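Local coordinates for MYB21 (Trichomonas vaginalis, PDB 3OSG), which binds promoter DNA through its Myb R2R3 domain and probably acts as a nuclear transcription factor for RNA polymerase II genes, at residues A[12-15]-A[16-20]; A[50-54]-A[55-59]; A[63-67]-A[68-72]; A[100-103]-A[104-107]. All coordinates share one frame; numbering follows the deposited sequence.

Overall arrangement
The four contacts fall into two pairs built alike. Interaction 1 caps helix 16-29 and meets interaction 2, on helix 45-56, through a salt bridge of 2.8 Å from D19 OD2 to R51 NH2. Interaction 3 caps helix 67-80 and meets interaction 4, on helix 96-109, through a matching bridge of 2.9 Å from D70 OD1 to R102 NH2. Within each pair the centres are about 12 Å apart, whereas those of interactions 1 and 3 are about 27 Å apart, on opposite sides of the chain's centre. Interactions 1, 2 and 4 all hold DNA: the first two grip phosphates of chain B, and interaction 4 reads bases of both strands.

Interaction 1: A[12-15]-A[16-20]; sequences QKFT and PEEDE. With nucleotides of chain B.
E18 folds back from the first turn of helix 16-29 onto T15, the N-cap residue, and the two form a capping box. Its CB lies 3.7 Å from CD2 of F14 and also near OG1 of T15, which CG skirts as well. Beyond CG the chain runs extended (chi2 175°), carrying the carboxylate back to the backbone ahead of the helix. There OE1 accepts from T15 N at 3.1 Å in a nearly straight bond (169°), using the lone pair directed away from the other carboxylate oxygen. In return E18 N donates to T15 OG1 at 2.9 Å, while T15 O takes D19 N, starting the helical bonding.

The next side chain, D19, brings OD1 to 3.2 Å from CB of F14, and a water joins its OD2 to F14 O. On the DNA side, F14 N donates to OP1 of DT6 of chain B at 2.9 Å, and Q12 N to OP1 of DC7 of chain B at 2.8 Å, so backbone amides grip consecutive phosphates. R43 pairs with E18 and makes a cation-pi contact with F14. Helix 45-56 lies alongside, where R51 packs on F14 and bridges to D19, whose side chain also touches L56.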
# COMPACT_ATOMS: atom_id res chain seq x y z
N GLN A 12 11.69 -5.97 5.76
CA GLN A 12 11.07 -6.28 7.05
C GLN A 12 9.56 -6.11 6.93
O GLN A 12 9.05 -4.99 6.90
CB GLN A 12 11.65 -5.37 8.15
CG GLN A 12 13.15 -5.55 8.37
CD GLN A 12 13.49 -6.86 9.09
OE1 GLN A 12 12.76 -7.28 9.98
NE2 GLN A 12 14.58 -7.48 8.71
N LYS A 13 8.84 -7.23 6.84
CA LYS A 13 7.38 -7.21 6.69
C LYS A 13 6.72 -6.93 8.03
O LYS A 13 7.16 -7.44 9.06
CB LYS A 13 6.88 -8.57 6.19
CG LYS A 13 7.58 -9.10 4.93
CD LYS A 13 6.95 -8.56 3.65
CE LYS A 13 7.42 -9.38 2.45
NZ LYS A 13 6.50 -9.28 1.27
N PHE A 14 5.65 -6.15 8.04
CA PHE A 14 4.85 -5.98 9.24
C PHE A 14 4.16 -7.29 9.61
O PHE A 14 3.56 -7.95 8.77
CB PHE A 14 3.79 -4.91 9.05
CG PHE A 14 4.25 -3.53 9.37
CD1 PHE A 14 5.16 -2.89 8.55
CD2 PHE A 14 3.78 -2.87 10.50
CE1 PHE A 14 5.59 -1.63 8.85
CE2 PHE A 14 4.22 -1.62 10.81
CZ PHE A 14 5.13 -0.99 9.99
N THR A 15 4.25 -7.64 10.89
CA THR A 15 3.54 -8.80 11.43
C THR A 15 2.10 -8.41 11.73
O THR A 15 1.78 -7.23 11.80
CB THR A 15 4.18 -9.25 12.73
OG1 THR A 15 3.98 -8.23 13.72
CG2 THR A 15 5.66 -9.47 12.53
N PRO A 16 1.22 -9.41 11.94
CA PRO A 16 -0.18 -9.13 12.27
C PRO A 16 -0.28 -8.36 13.58
O PRO A 16 -1.17 -7.52 13.76
CB PRO A 16 -0.80 -10.53 12.43
CG PRO A 16 0.16 -11.45 11.74
CD PRO A 16 1.50 -10.85 11.96
N GLU A 17 0.65 -8.65 14.48
CA GLU A 17 0.71 -7.97 15.77
C GLU A 17 1.13 -6.50 15.64
O GLU A 17 0.52 -5.61 16.24
CB GLU A 17 1.66 -8.74 16.71
CG GLU A 17 1.11 -10.11 17.21
CD GLU A 17 1.21 -11.26 16.20
OE1 GLU A 17 1.59 -11.02 15.03
OE2 GLU A 17 0.91 -12.42 16.58
N GLU A 18 2.17 -6.24 14.85
CA GLU A 18 2.59 -4.86 14.58
C GLU A 18 1.49 -4.07 13.91
O GLU A 18 1.32 -2.89 14.16
CB GLU A 18 3.83 -4.84 13.69
CG GLU A 18 5.12 -5.09 14.42
CD GLU A 18 6.31 -5.19 13.48
OE1 GLU A 18 6.22 -5.91 12.46
OE2 GLU A 18 7.34 -4.54 13.78
N ASP A 19 0.75 -4.72 13.02
CA ASP A 19 -0.37 -4.09 12.35
C ASP A 19 -1.41 -3.65 13.39
O ASP A 19 -1.90 -2.52 13.35
CB ASP A 19 -1.01 -5.06 11.35
CG ASP A 19 -0.18 -5.21 10.07
OD1 ASP A 19 0.72 -4.38 9.84
OD2 ASP A 19 -0.44 -6.15 9.29
N GLU A 20 -1.72 -4.55 14.33
CA GLU A 20 -2.65 -4.23 15.40
C GLU A 20 -2.15 -3.05 16.23
O GLU A 20 -2.86 -2.06 16.41
CB GLU A 20 -2.88 -5.45 16.30
CG GLU A 20 -3.97 -6.38 15.78
CD GLU A 20 -5.24 -5.63 15.40
OE1 GLU A 20 -5.81 -4.91 16.26
OE2 GLU A 20 -5.69 -5.77 14.23
P DT B 6 4.61 -4.57 4.08
OP1 DT B 6 4.79 -5.28 5.37
OP2 DT B 6 3.66 -3.44 3.95
O5' DT B 6 6.02 -4.02 3.57
C5' DT B 6 7.16 -4.88 3.61
C4' DT B 6 8.35 -4.24 2.89
O4' DT B 6 7.95 -3.88 1.56
C3' DT B 6 8.94 -2.96 3.46
O3' DT B 6 10.27 -3.29 3.81
C2' DT B 6 8.88 -1.92 2.32
C1' DT B 6 8.79 -2.84 1.11
N1 DT B 6 8.11 -2.33 -0.10
C2 DT B 6 8.82 -2.17 -1.26
O2 DT B 6 10.01 -2.38 -1.32
N3 DT B 6 8.11 -1.73 -2.34
C4 DT B 6 6.77 -1.43 -2.37
O4 DT B 6 6.24 -1.04 -3.40
C5 DT B 6 6.05 -1.61 -1.13
C7 DT B 6 4.57 -1.31 -1.04
C6 DT B 6 6.75 -2.05 -0.06
P DC B 7 11.23 -2.30 4.61
OP1 DC B 7 12.13 -3.20 5.33
OP2 DC B 7 10.33 -1.36 5.31
O5' DC B 7 12.11 -1.45 3.57
C5' DC B 7 13.17 -2.09 2.87
C4' DC B 7 13.69 -1.21 1.75
O4' DC B 7 12.68 -0.99 0.71
C3' DC B 7 14.20 0.17 2.17
O3' DC B 7 15.47 0.33 1.52
C2' DC B 7 13.13 1.11 1.63
C1' DC B 7 12.70 0.38 0.35
N1 DC B 7 11.36 0.77 -0.21
C2 DC B 7 11.25 0.90 -1.58
O2 DC B 7 12.24 0.69 -2.27
N3 DC B 7 10.07 1.24 -2.13
C4 DC B 7 9.01 1.46 -1.38
N4 DC B 7 7.87 1.80 -2.00
C5 DC B 7 9.09 1.33 0.04
C6 DC B 7 10.28 0.98 0.57
P DA B 5 0.76 -6.46 -1.54
OP1 DA B 5 -0.35 -7.31 -1.10
OP2 DA B 5 0.51 -5.17 -2.21
O5' DA B 5 1.68 -6.19 -0.26
C5' DA B 5 2.15 -7.31 0.47
C4' DA B 5 3.43 -6.96 1.19
O4' DA B 5 4.49 -6.80 0.21
C3' DA B 5 3.39 -5.63 1.96
O3' DA B 5 4.24 -5.76 3.09
C2' DA B 5 3.98 -4.63 0.96
C1' DA B 5 4.99 -5.49 0.22
N9 DA B 5 5.15 -5.11 -1.19
C8 DA B 5 4.16 -4.74 -2.05
N7 DA B 5 4.57 -4.46 -3.26
C5 DA B 5 5.93 -4.70 -3.21
C6 DA B 5 6.94 -4.61 -4.19
N6 DA B 5 6.69 -4.23 -5.45
N1 DA B 5 8.19 -4.92 -3.83
C2 DA B 5 8.42 -5.31 -2.57
N3 DA B 5 7.54 -5.43 -1.56
C4 DA B 5 6.30 -5.11 -1.94
O HOH W 1 0.81 -8.47 8.77

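Interaction 2: A[50-54]-A[55-59]; sequences DRWKN and YLAPS. With nucleotides of chain B.
This is a local contact within the last turns of helix 45-56, where R51 and W52 meet Y55 and L56 of its last turn and A57 just beyond it, beside the backbone of DNA chain B. R51 and Y55 face the phosphates. The R51 guanidinium carries CB of Y55 over one face, with OP1 of DT6 of chain B over the opposite one, and its plane is turned 25° from the tyrosine ring. NH1 donates to OP2 of DT6 at 2.9 Å, at a bent angle of 134°, while NH2 pairs with D19. Y55 OH donates to OP2 of DA5 of chain B at 2.7 Å, with that oxygen in the plane of the ring at its edge.

Helix 45-56 belongs to a Myb-like DNA-binding domain of the helix-turn-helix class, and here its R51 and Y55 hold phosphates of DT6 and DA5 of chain B. Its end widens into a pi-type turn: W52 O accepts from A57 N at 2.9 Å, in the carbonyl plane, and also from L56 N, which comes from above that plane.

The same winding lays A57 over W52. CA of A57 makes a CH-pi contact 3.8 Å from the centroid of the six-membered ring, while CB of L56 reaches CE3 at 3.8 Å and CD of P58 touches CZ2. With CG opposite the backbone N (chi1 170°), the W52 indole reaches back over this chain end and also meets W33. L56 CD1 packs on CG of R51 at 3.7 Å, and both side chains touch L22 of helix 16-29.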
# COMPACT_ATOMS: atom_id res chain seq x y z
N ASP A 50 3.66 4.35 5.57
CA ASP A 50 3.38 3.56 4.37
C ASP A 50 2.44 2.40 4.67
O ASP A 50 1.50 2.13 3.93
CB ASP A 50 4.67 2.99 3.77
CG ASP A 50 5.49 4.01 2.98
OD1 ASP A 50 5.04 5.16 2.76
OD2 ASP A 50 6.61 3.64 2.56
N ARG A 51 2.72 1.68 5.75
CA ARG A 51 1.90 0.55 6.13
C ARG A 51 0.45 0.99 6.36
O ARG A 51 -0.48 0.37 5.85
CB ARG A 51 2.46 -0.14 7.36
CG ARG A 51 1.74 -1.44 7.72
CD ARG A 51 1.80 -2.47 6.58
NE ARG A 51 1.08 -3.68 6.95
CZ ARG A 51 0.77 -4.66 6.11
NH1 ARG A 51 1.12 -4.59 4.83
NH2 ARG A 51 0.11 -5.73 6.56
N TRP A 52 0.27 2.08 7.10
CA TRP A 52 -1.08 2.57 7.34
C TRP A 52 -1.77 3.03 6.06
O TRP A 52 -2.87 2.58 5.73
CB TRP A 52 -1.08 3.69 8.38
CG TRP A 52 -2.43 4.36 8.47
CD1 TRP A 52 -2.84 5.47 7.79
CD2 TRP A 52 -3.54 3.94 9.26
NE1 TRP A 52 -4.14 5.78 8.12
CE2 TRP A 52 -4.59 4.86 9.02
CE3 TRP A 52 -3.75 2.89 10.16
CZ2 TRP A 52 -5.84 4.75 9.65
CZ3 TRP A 52 -4.99 2.78 10.77
CH2 TRP A 52 -6.02 3.70 10.51
N LYS A 53 -1.12 3.90 5.32
CA LYS A 53 -1.74 4.52 4.16
C LYS A 53 -2.12 3.51 3.07
O LYS A 53 -3.17 3.63 2.45
CB LYS A 53 -0.83 5.61 3.59
CG LYS A 53 -1.39 6.37 2.39
CD LYS A 53 -0.41 7.46 1.94
CE LYS A 53 -0.96 8.26 0.75
NZ LYS A 53 -1.20 7.41 -0.48
N ASN A 54 -1.28 2.51 2.87
CA ASN A 54 -1.48 1.56 1.77
C ASN A 54 -2.08 0.23 2.18
O ASN A 54 -2.52 -0.54 1.32
CB ASN A 54 -0.16 1.30 1.04
CG ASN A 54 0.45 2.55 0.46
OD1 ASN A 54 -0.15 3.19 -0.41
ND2 ASN A 54 1.63 2.91 0.94
N TYR A 55 -2.10 -0.08 3.47
CA TYR A 55 -2.58 -1.40 3.88
C TYR A 55 -3.58 -1.45 5.04
O TYR A 55 -4.47 -2.30 5.04
CB TYR A 55 -1.41 -2.37 4.10
CG TYR A 55 -0.66 -2.58 2.80
CD1 TYR A 55 -1.10 -3.51 1.87
CD2 TYR A 55 0.46 -1.81 2.49
CE1 TYR A 55 -0.44 -3.69 0.68
CE2 TYR A 55 1.13 -1.98 1.31
CZ TYR A 55 0.67 -2.92 0.40
OH TYR A 55 1.32 -3.08 -0.79
N LEU A 56 -3.46 -0.56 6.02
CA LEU A 56 -4.26 -0.68 7.23
C LEU A 56 -5.45 0.25 7.30
O LEU A 56 -6.47 -0.08 7.91
CB LEU A 56 -3.40 -0.53 8.48
CG LEU A 56 -2.23 -1.53 8.51
CD1 LEU A 56 -1.37 -1.34 9.76
CD2 LEU A 56 -2.75 -2.96 8.41
N ALA A 57 -5.33 1.42 6.68
CA ALA A 57 -6.38 2.43 6.71
C ALA A 57 -7.73 1.85 6.31
O ALA A 57 -7.83 1.07 5.35
CB ALA A 57 -6.02 3.59 5.82
N PRO A 58 -8.80 2.26 7.02
CA PRO A 58 -10.10 1.62 6.84
C PRO A 58 -10.66 1.80 5.43
O PRO A 58 -11.58 1.08 5.06
CB PRO A 58 -10.99 2.34 7.87
CG PRO A 58 -10.32 3.66 8.12
CD PRO A 58 -8.84 3.40 7.95
N SER A 59 -10.09 2.72 4.65
CA SER A 59 -10.59 3.00 3.31
C SER A 59 -9.90 2.17 2.23
O SER A 59 -10.17 2.35 1.04
CB SER A 59 -10.44 4.49 2.99
OG SER A 59 -9.08 4.90 2.97
P DA B 5 0.76 -6.46 -1.54
OP1 DA B 5 -0.35 -7.31 -1.10
OP2 DA B 5 0.51 -5.17 -2.21
O5' DA B 5 1.68 -6.19 -0.26
C5' DA B 5 2.15 -7.31 0.47
C4' DA B 5 3.43 -6.96 1.19
O4' DA B 5 4.49 -6.80 0.21
C3' DA B 5 3.39 -5.63 1.96
O3' DA B 5 4.24 -5.76 3.09
C2' DA B 5 3.98 -4.63 0.96
C1' DA B 5 4.99 -5.49 0.22
N9 DA B 5 5.15 -5.11 -1.19
C8 DA B 5 4.16 -4.74 -2.05
N7 DA B 5 4.57 -4.46 -3.26
C5 DA B 5 5.93 -4.70 -3.21
C6 DA B 5 6.94 -4.61 -4.19
N6 DA B 5 6.69 -4.23 -5.45
N1 DA B 5 8.19 -4.92 -3.83
C2 DA B 5 8.42 -5.31 -2.57
N3 DA B 5 7.54 -5.43 -1.56
C4 DA B 5 6.30 -5.11 -1.94
P DT B 6 4.61 -4.57 4.08
OP1 DT B 6 4.79 -5.28 5.37
OP2 DT B 6 3.66 -3.44 3.95
O5' DT B 6 6.02 -4.02 3.57
C5' DT B 6 7.16 -4.88 3.61
C4' DT B 6 8.35 -4.24 2.89
O4' DT B 6 7.95 -3.88 1.56
C3' DT B 6 8.94 -2.96 3.46
O3' DT B 6 10.27 -3.29 3.81
C2' DT B 6 8.88 -1.92 2.32
C1' DT B 6 8.79 -2.84 1.11
N1 DT B 6 8.11 -2.33 -0.10
C2 DT B 6 8.82 -2.17 -1.26
O2 DT B 6 10.01 -2.38 -1.32
N3 DT B 6 8.11 -1.73 -2.34
C4 DT B 6 6.77 -1.43 -2.37
O4 DT B 6 6.24 -1.04 -3.40
C5 DT B 6 6.05 -1.61 -1.13
C7 DT B 6 4.57 -1.31 -1.04
C6 DT B 6 6.75 -2.05 -0.06

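Interaction 3: A[63-67]-A[68-72]; sequences TPWTA and EEDAL
With chi1 at 74°, T66 places OG1 between its own N and carbonyl carbon, turned toward the start of helix 67-80, and E69, extended at chi2, sends its carboxylate back to meet the same residue. The two make a capping box. E69 N donates to T66 OG1 at 3.0 Å, and T66 N donates to E69 OE1 at 3.1 Å in a nearly straight bond (165°) that uses the lone pair pointing away from the other oxygen. OG1 of T66 has a second carboxylate close by: it donates a weak bond to E68 OE1 at 2.9 Å, brought there by the bend of the E68 chain at CG. The threonine hydroxyl therefore accepts a good bond from E69 N and donates at most weakly to E68, while D70 N and A71 N begin the regular helical pattern on T66 O and A67 O.

The W65 ring lies against the same turn. Its CE3 is 3.6 Å from CB of E69 and 3.5 Å from OD2 of D70, both approaching obliquely, whereas OE1 of E69 stands over one face near the rim. The indole and the E69 carboxylate planes are 19° apart. A water spans W65 O and D70 OD1 through long bonds, at 3.2 Å to W65 O.

R94 adds a cation-pi contact to W65 and a salt bridge to OE2 of E69, linking the capped turn to the loop before helix 96-109. From that helix R102 packs on W65 and bridges to D70, I99 also touches W65, and I106 lies against D70.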
# COMPACT_ATOMS: atom_id res chain seq x y z
N THR A 63 -10.26 -6.68 -1.21
CA THR A 63 -10.85 -7.62 -2.15
C THR A 63 -9.97 -7.72 -3.40
O THR A 63 -9.33 -6.75 -3.79
CB THR A 63 -12.25 -7.19 -2.55
OG1 THR A 63 -12.19 -5.95 -3.26
CG2 THR A 63 -13.09 -6.99 -1.30
N PRO A 64 -9.92 -8.90 -4.02
CA PRO A 64 -9.11 -9.09 -5.22
C PRO A 64 -9.53 -8.11 -6.31
O PRO A 64 -10.66 -7.64 -6.29
CB PRO A 64 -9.44 -10.52 -5.65
CG PRO A 64 -9.83 -11.20 -4.37
CD PRO A 64 -10.57 -10.15 -3.59
N TRP A 65 -8.60 -7.81 -7.22
CA TRP A 65 -8.87 -6.99 -8.38
C TRP A 65 -9.86 -7.69 -9.29
O TRP A 65 -9.70 -8.87 -9.61
CB TRP A 65 -7.58 -6.72 -9.15
CG TRP A 65 -6.80 -5.58 -8.59
CD1 TRP A 65 -6.14 -5.55 -7.40
CD2 TRP A 65 -6.63 -4.28 -9.17
NE1 TRP A 65 -5.56 -4.32 -7.21
CE2 TRP A 65 -5.85 -3.52 -8.28
CE3 TRP A 65 -7.06 -3.69 -10.36
CZ2 TRP A 65 -5.48 -2.21 -8.55
CZ3 TRP A 65 -6.70 -2.39 -10.62
CH2 TRP A 65 -5.91 -1.66 -9.72
N THR A 66 -10.88 -6.95 -9.70
CA THR A 66 -11.94 -7.46 -10.54
C THR A 66 -11.56 -7.20 -12.00
O THR A 66 -10.71 -6.36 -12.28
CB THR A 66 -13.24 -6.73 -10.25
OG1 THR A 66 -13.17 -5.42 -10.80
CG2 THR A 66 -13.48 -6.63 -8.76
N ALA A 67 -12.19 -7.92 -12.93
CA ALA A 67 -11.88 -7.73 -14.34
C ALA A 67 -12.29 -6.33 -14.82
O ALA A 67 -11.69 -5.78 -15.75
CB ALA A 67 -12.52 -8.85 -15.19
N GLU A 68 -13.30 -5.76 -14.18
CA GLU A 68 -13.73 -4.40 -14.51
C GLU A 68 -12.64 -3.41 -14.10
O GLU A 68 -12.33 -2.48 -14.85
CB GLU A 68 -15.06 -4.06 -13.82
CG GLU A 68 -16.19 -5.06 -14.10
CD GLU A 68 -16.04 -6.40 -13.37
OE1 GLU A 68 -15.50 -6.40 -12.24
OE2 GLU A 68 -16.46 -7.44 -13.91
N GLU A 69 -12.06 -3.61 -12.92
CA GLU A 69 -10.96 -2.77 -12.47
C GLU A 69 -9.76 -2.87 -13.40
O GLU A 69 -9.15 -1.87 -13.73
CB GLU A 69 -10.53 -3.15 -11.05
CG GLU A 69 -11.39 -2.55 -9.96
CD GLU A 69 -10.90 -2.96 -8.58
OE1 GLU A 69 -10.84 -4.17 -8.31
OE2 GLU A 69 -10.58 -2.07 -7.75
N ASP A 70 -9.42 -4.08 -13.81
CA ASP A 70 -8.30 -4.26 -14.73
C ASP A 70 -8.52 -3.46 -16.00
O ASP A 70 -7.61 -2.75 -16.47
CB ASP A 70 -8.12 -5.73 -15.09
CG ASP A 70 -7.30 -6.47 -14.07
OD1 ASP A 70 -7.22 -7.72 -14.14
OD2 ASP A 70 -6.73 -5.78 -13.18
N ALA A 71 -9.73 -3.58 -16.54
CA ALA A 71 -10.09 -2.94 -17.80
C ALA A 71 -9.98 -1.43 -17.64
O ALA A 71 -9.42 -0.74 -18.48
CB ALA A 71 -11.50 -3.34 -18.22
N LEU A 72 -10.50 -0.92 -16.53
CA LEU A 72 -10.32 0.50 -16.23
C LEU A 72 -8.83 0.89 -16.23
O LEU A 72 -8.45 1.91 -16.80
CB LEU A 72 -10.98 0.85 -14.89
CG LEU A 72 -10.95 2.33 -14.51
CD1 LEU A 72 -11.63 3.22 -15.57
CD2 LEU A 72 -11.60 2.52 -13.15
O HOH W 2 -9.13 -9.84 -12.58

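Interaction 4: A[100-103]-A[104-107]; sequences KNRW and VTIS. With nucleotides of chain C; nucleotides of chain B.
Helix 96-109 acts as a DNA-recognition helix of the Myb helix-turn-helix type: one side presents K100 and N101 to the bases, while R102 and W103 pack against the residues one turn on. R102 O accepts from I106 N at 2.8 Å, and W103 O from S107 N. CB of S107 then sits over one face of the W103 indole, 4.1 Å from the centroid of the six-membered ring, in a CH-pi contact, and CG2 of I106 meets CZ3 of the ring at 3.9 Å. S107 OG turns back to donate to V104 O.

On the DNA side, K100 runs extended to CE and then bends (chi4 67°), which brings NZ to both O6, at 2.9 Å, and N7 of DG6 of chain C. The N101 amide pairs with DA5 of chain B: ND2 donates to N7 at 2.9 Å, and OD1 accepts from N6 at 3.1 Å, a two-point match to the adenine edge. V104 CG1 touches the C7 methyl of DT4 of chain B at 3.8 Å. Near the phosphate of that nucleotide, a water connects OP2 to T105 OG1 and, weakly, to N101 O.

Behind the DNA-facing side lies helix 67-80, with L73 on R102, V74 on I106 and I77 on W103; the W103 indole also meets W84 of helix 84-88.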
# COMPACT_ATOMS: atom_id res chain seq x y z
N LYS A 100 0.40 0.60 -9.44
CA LYS A 100 1.64 0.29 -10.15
C LYS A 100 2.07 -1.19 -10.04
O LYS A 100 2.61 -1.75 -10.99
CB LYS A 100 2.77 1.30 -9.87
CG LYS A 100 3.43 1.27 -8.49
CD LYS A 100 4.48 2.38 -8.39
CE LYS A 100 5.09 2.43 -6.99
NZ LYS A 100 5.91 1.20 -6.72
N ASN A 101 1.79 -1.85 -8.92
CA ASN A 101 1.99 -3.30 -8.85
C ASN A 101 1.09 -4.05 -9.86
O ASN A 101 1.52 -4.99 -10.53
CB ASN A 101 1.72 -3.85 -7.43
CG ASN A 101 2.89 -3.61 -6.48
OD1 ASN A 101 4.05 -3.52 -6.90
ND2 ASN A 101 2.59 -3.52 -5.20
N ARG A 102 -0.16 -3.61 -9.95
CA ARG A 102 -1.12 -4.27 -10.82
C ARG A 102 -0.79 -4.10 -12.29
O ARG A 102 -1.13 -4.97 -13.10
CB ARG A 102 -2.53 -3.77 -10.55
CG ARG A 102 -3.60 -4.60 -11.21
CD ARG A 102 -3.65 -5.99 -10.64
NE ARG A 102 -4.63 -6.79 -11.35
CZ ARG A 102 -4.83 -8.09 -11.18
NH1 ARG A 102 -4.10 -8.77 -10.31
NH2 ARG A 102 -5.76 -8.71 -11.89
N TRP A 103 -0.13 -3.00 -12.64
CA TRP A 103 0.25 -2.80 -14.03
C TRP A 103 1.26 -3.85 -14.48
O TRP A 103 1.23 -4.31 -15.61
CB TRP A 103 0.81 -1.41 -14.28
CG TRP A 103 1.38 -1.30 -15.67
CD1 TRP A 103 2.67 -1.05 -16.02
CD2 TRP A 103 0.65 -1.48 -16.90
NE1 TRP A 103 2.80 -1.06 -17.39
CE2 TRP A 103 1.58 -1.32 -17.95
CE3 TRP A 103 -0.68 -1.78 -17.21
CZ2 TRP A 103 1.21 -1.43 -19.30
CZ3 TRP A 103 -1.05 -1.89 -18.55
CH2 TRP A 103 -0.11 -1.71 -19.57
N VAL A 104 2.16 -4.23 -13.57
CA VAL A 104 3.13 -5.29 -13.86
C VAL A 104 2.39 -6.56 -14.21
O VAL A 104 2.69 -7.23 -15.20
CB VAL A 104 4.09 -5.52 -12.66
CG1 VAL A 104 5.05 -6.63 -12.92
CG2 VAL A 104 4.86 -4.21 -12.31
N THR A 105 1.40 -6.90 -13.40
CA THR A 105 0.68 -8.14 -13.56
C THR A 105 -0.18 -8.10 -14.83
O THR A 105 -0.22 -9.05 -15.61
CB THR A 105 -0.18 -8.42 -12.33
OG1 THR A 105 0.61 -8.26 -11.14
CG2 THR A 105 -0.77 -9.80 -12.39
N ILE A 106 -0.85 -6.97 -15.04
CA ILE A 106 -1.64 -6.79 -16.26
C ILE A 106 -0.78 -6.82 -17.51
O ILE A 106 -1.13 -7.46 -18.48
CB ILE A 106 -2.45 -5.49 -16.24
CG1 ILE A 106 -3.62 -5.62 -15.27
CG2 ILE A 106 -2.95 -5.15 -17.66
CD1 ILE A 106 -4.81 -4.79 -15.65
N SER A 107 0.35 -6.12 -17.49
CA SER A 107 1.21 -6.07 -18.67
C SER A 107 1.70 -7.48 -19.06
O SER A 107 2.06 -7.73 -20.21
CB SER A 107 2.39 -5.15 -18.46
OG SER A 107 3.29 -5.72 -17.54
P DG C 6 7.68 4.77 -12.48
OP1 DG C 6 7.77 5.22 -13.89
OP2 DG C 6 6.63 3.82 -12.10
O5' DG C 6 9.10 4.25 -12.07
C5' DG C 6 10.23 5.09 -12.30
C4' DG C 6 11.48 4.56 -11.62
O4' DG C 6 11.31 4.41 -10.18
C3' DG C 6 11.93 3.21 -12.14
O3' DG C 6 13.36 3.30 -12.22
C2' DG C 6 11.42 2.24 -11.07
C1' DG C 6 11.53 3.07 -9.78
N9 DG C 6 10.49 2.81 -8.78
C8 DG C 6 9.15 2.85 -9.01
N7 DG C 6 8.43 2.62 -7.95
C5 DG C 6 9.35 2.42 -6.94
C6 DG C 6 9.13 2.12 -5.56
O6 DG C 6 8.03 2.01 -4.99
N1 DG C 6 10.34 1.98 -4.87
C2 DG C 6 11.58 2.13 -5.48
N2 DG C 6 12.67 1.98 -4.71
N3 DG C 6 11.78 2.40 -6.76
C4 DG C 6 10.63 2.54 -7.44
P DA B 5 0.76 -6.46 -1.54
OP1 DA B 5 -0.35 -7.31 -1.10
OP2 DA B 5 0.51 -5.17 -2.21
O5' DA B 5 1.68 -6.19 -0.26
C5' DA B 5 2.15 -7.31 0.47
C4' DA B 5 3.43 -6.96 1.19
O4' DA B 5 4.49 -6.80 0.21
C3' DA B 5 3.39 -5.63 1.96
O3' DA B 5 4.24 -5.76 3.09
C2' DA B 5 3.98 -4.63 0.96
C1' DA B 5 4.99 -5.49 0.22
N9 DA B 5 5.15 -5.11 -1.19
C8 DA B 5 4.16 -4.74 -2.05
N7 DA B 5 4.57 -4.46 -3.26
C5 DA B 5 5.93 -4.70 -3.21
C6 DA B 5 6.94 -4.61 -4.19
N6 DA B 5 6.69 -4.23 -5.45
N1 DA B 5 8.19 -4.92 -3.83
C2 DA B 5 8.42 -5.31 -2.57
N3 DA B 5 7.54 -5.43 -1.56
C4 DA B 5 6.30 -5.11 -1.94
P DT B 4 -0.60 -10.20 -6.87
OP1 DT B 4 -1.72 -10.73 -6.09
OP2 DT B 4 -0.84 -9.31 -8.01
O5' DT B 4 0.41 -9.46 -5.86
C5' DT B 4 0.84 -10.15 -4.69
C4' DT B 4 1.77 -9.27 -3.87
O4' DT B 4 3.06 -9.23 -4.51
C3' DT B 4 1.36 -7.81 -3.74
O3' DT B 4 1.73 -7.36 -2.44
C2' DT B 4 2.24 -7.12 -4.77
C1' DT B 4 3.51 -7.90 -4.48
N1 DT B 4 4.59 -7.78 -5.46
C2 DT B 4 5.88 -7.98 -5.03
O2 DT B 4 6.18 -8.26 -3.88
N3 DT B 4 6.83 -7.85 -6.00
C4 DT B 4 6.62 -7.55 -7.33
O4 DT B 4 7.55 -7.47 -8.12
C5 DT B 4 5.24 -7.34 -7.72
C7 DT B 4 4.89 -7.01 -9.15
C6 DT B 4 4.30 -7.48 -6.78
O HOH W 3 1.07 -6.92 -8.25